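PDB 1WS6: methyltransferase from Thermus thermophilus, which probably transfers a methyl group from S-adenosylmethionine to a substrate that is not yet established. Local coordinates for residues G129-S134 with Y143-P148. Sequence-based numbering, arbitrary orientation.
Sequences GELLAS and YVLQHP
Leu131 and Leu132 of helix 126-134 pack on Tyr143 of strand 141-148, where the helix lies against the mixed sheet of a Rossmann-like methyltransferase fold. The helix links strand 111-116 to its parallel neighbour 141-148, a beta-alpha-beta crossover. The two short segments run almost antiparallel, at 174°, with axes 9.9 Å apart. The two leucines meet the Tyr143 ring from different sides, Leu132 over a face and Leu131 at the edge. Leu132 CD2 sits 4.0 Å from the ring centroid, in a CH-pi contact. It lies off centre, and its nearest ring atom is Tyr143 CG at 3.6 Å. Leu131 CD2 is in the ring plane, 3.3 Å from Tyr143 CE2. Leu131 CG is anti to the backbone N (chi1 -154°), and both its methyls reach the strand. Its CD1 also touches Leu145 CD2 at 4.1 Å. On the helix, Ser134 OG donates to Leu131 O at 2.7 Å, in the carbonyl plane. The same OG bonds to Leu136 N. The close side-chain contacts between the segments are apolar, methyl groups against a ring and a methyl, while the tyrosine hydroxyl bonds to the backbone N of Val137 in the short strand 137-138.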
loop_
_atom_site.group_PDB
_atom_site.type_symbol
_atom_site.label_atom_id
_atom_site.label_comp_id
_atom_site.label_asym_id
_atom_site.label_seq_id
_atom_site.Cartn_x
_atom_site.Cartn_y
_atom_site.Cartn_z
ATOM N N GLY A 129 -10.536 -10.239 -0.752
ATOM C CA GLY A 129 -11.360 -10.974 0.189
ATOM C C GLY A 129 -10.548 -11.450 1.374
ATOM O O GLY A 129 -10.989 -11.361 2.516
ATOM N N GLU A 130 -9.350 -11.953 1.102
ATOM C CA GLU A 130 -8.461 -12.436 2.154
ATOM C C GLU A 130 -8.016 -11.297 3.071
ATOM O O GLU A 130 -7.976 -11.451 4.292
ATOM C CB GLU A 130 -7.234 -13.109 1.533
ATOM C CG GLU A 130 -7.549 -14.428 0.843
ATOM C CD GLU A 130 -7.851 -15.557 1.827
ATOM O OE1 GLU A 130 -8.356 -16.610 1.377
ATOM O OE2 GLU A 130 -7.579 -15.404 3.044
ATOM N N LEU A 131 -7.678 -10.155 2.481
ATOM C CA LEU A 131 -7.244 -9.005 3.267
ATOM C C LEU A 131 -8.395 -8.574 4.172
ATOM O O LEU A 131 -8.225 -8.403 5.378
ATOM C CB LEU A 131 -6.873 -7.845 2.346
ATOM C CG LEU A 131 -5.864 -6.797 2.829
ATOM C CD1 LEU A 131 -6.122 -5.506 2.071
ATOM C CD2 LEU A 131 -5.976 -6.560 4.324
ATOM N N LEU A 132 -9.572 -8.406 3.578
ATOM C CA LEU A 132 -10.755 -7.992 4.322
ATOM C C LEU A 132 -11.084 -8.946 5.467
ATOM O O LEU A 132 -11.519 -8.512 6.528
ATOM C CB LEU A 132 -11.948 -7.882 3.369
ATOM C CG LEU A 132 -11.663 -6.958 2.178
ATOM C CD1 LEU A 132 -12.665 -7.197 1.065
ATOM C CD2 LEU A 132 -11.682 -5.517 2.635
ATOM N N ALA A 133 -10.859 -10.239 5.256
ATOM C CA ALA A 133 -11.148 -11.245 6.276
ATOM C C ALA A 133 -10.134 -11.274 7.422
ATOM O O ALA A 133 -10.463 -11.690 8.532
ATOM C CB ALA A 133 -11.231 -12.625 5.629
ATOM N N SER A 134 -8.904 -10.839 7.150
ATOM C CA SER A 134 -7.849 -10.829 8.160
ATOM C C SER A 134 -8.250 -9.993 9.365
ATOM O O SER A 134 -7.791 -10.243 10.474
ATOM C CB SER A 134 -6.548 -10.256 7.585
ATOM O OG SER A 134 -6.583 -8.835 7.540
ATOM N N TYR A 143 -9.550 0.028 4.247
ATOM C CA TYR A 143 -8.965 -1.001 3.398
ATOM C C TYR A 143 -9.072 -0.323 2.039
ATOM O O TYR A 143 -10.165 0.065 1.619
ATOM C CB TYR A 143 -9.788 -2.297 3.353
ATOM C CG TYR A 143 -9.642 -3.202 4.555
ATOM C CD1 TYR A 143 -10.573 -3.172 5.588
ATOM C CD2 TYR A 143 -8.571 -4.084 4.662
ATOM C CE1 TYR A 143 -10.444 -3.990 6.689
ATOM C CE2 TYR A 143 -8.430 -4.911 5.767
ATOM C CZ TYR A 143 -9.371 -4.856 6.776
ATOM O OH TYR A 143 -9.234 -5.647 7.887
ATOM N N VAL A 144 -7.947 -0.138 1.370
ATOM C CA VAL A 144 -7.958 0.493 0.065
ATOM C C VAL A 144 -7.455 -0.515 -0.946
ATOM O O VAL A 144 -6.358 -1.054 -0.807
ATOM C CB VAL A 144 -7.053 1.728 0.029
ATOM C CG1 VAL A 144 -7.081 2.337 -1.367
ATOM C CG2 VAL A 144 -7.512 2.738 1.080
ATOM N N LEU A 145 -8.255 -0.756 -1.973
ATOM C CA LEU A 145 -7.895 -1.729 -2.988
ATOM C C LEU A 145 -7.728 -1.061 -4.357
ATOM O O LEU A 145 -8.624 -0.351 -4.809
ATOM C CB LEU A 145 -8.995 -2.799 -3.028
ATOM C CG LEU A 145 -9.566 -3.127 -1.625
ATOM C CD1 LEU A 145 -10.818 -3.999 -1.718
ATOM C CD2 LEU A 145 -8.505 -3.827 -0.792
ATOM N N GLN A 146 -6.575 -1.250 -5.002
ATOM C CA GLN A 146 -6.361 -0.673 -6.330
ATOM C C GLN A 146 -6.540 -1.796 -7.335
ATOM O O GLN A 146 -6.092 -2.910 -7.104
ATOM C CB GLN A 146 -4.959 -0.075 -6.483
ATOM C CG GLN A 146 -4.709 0.472 -7.890
ATOM C CD GLN A 146 -3.284 0.970 -8.113
ATOM O OE1 GLN A 146 -2.651 0.644 -9.123
ATOM N NE2 GLN A 146 -2.781 1.778 -7.180
ATOM N N HIS A 147 -7.182 -1.502 -8.458
ATOM C CA HIS A 147 -7.445 -2.521 -9.464
ATOM C C HIS A 147 -7.906 -1.890 -10.773
ATOM O O HIS A 147 -8.139 -0.686 -10.848
ATOM C CB HIS A 147 -8.553 -3.423 -8.943
ATOM C CG HIS A 147 -9.783 -2.669 -8.532
ATOM N ND1 HIS A 147 -10.648 -2.102 -9.443
ATOM C CD2 HIS A 147 -10.264 -2.346 -7.308
ATOM C CE1 HIS A 147 -11.608 -1.464 -8.799
ATOM N NE2 HIS A 147 -11.398 -1.595 -7.502
ATOM N N PRO A 148 -8.032 -2.696 -11.834
ATOM C CA PRO A 148 -8.487 -2.090 -13.091
ATOM C C PRO A 148 -9.932 -1.631 -12.924
ATOM O O PRO A 148 -10.747 -2.333 -12.321
ATOM C CB PRO A 148 -8.319 -3.221 -14.111
ATOM C CG PRO A 148 -8.275 -4.479 -13.276
ATOM C CD PRO A 148 -7.537 -4.067 -12.042
#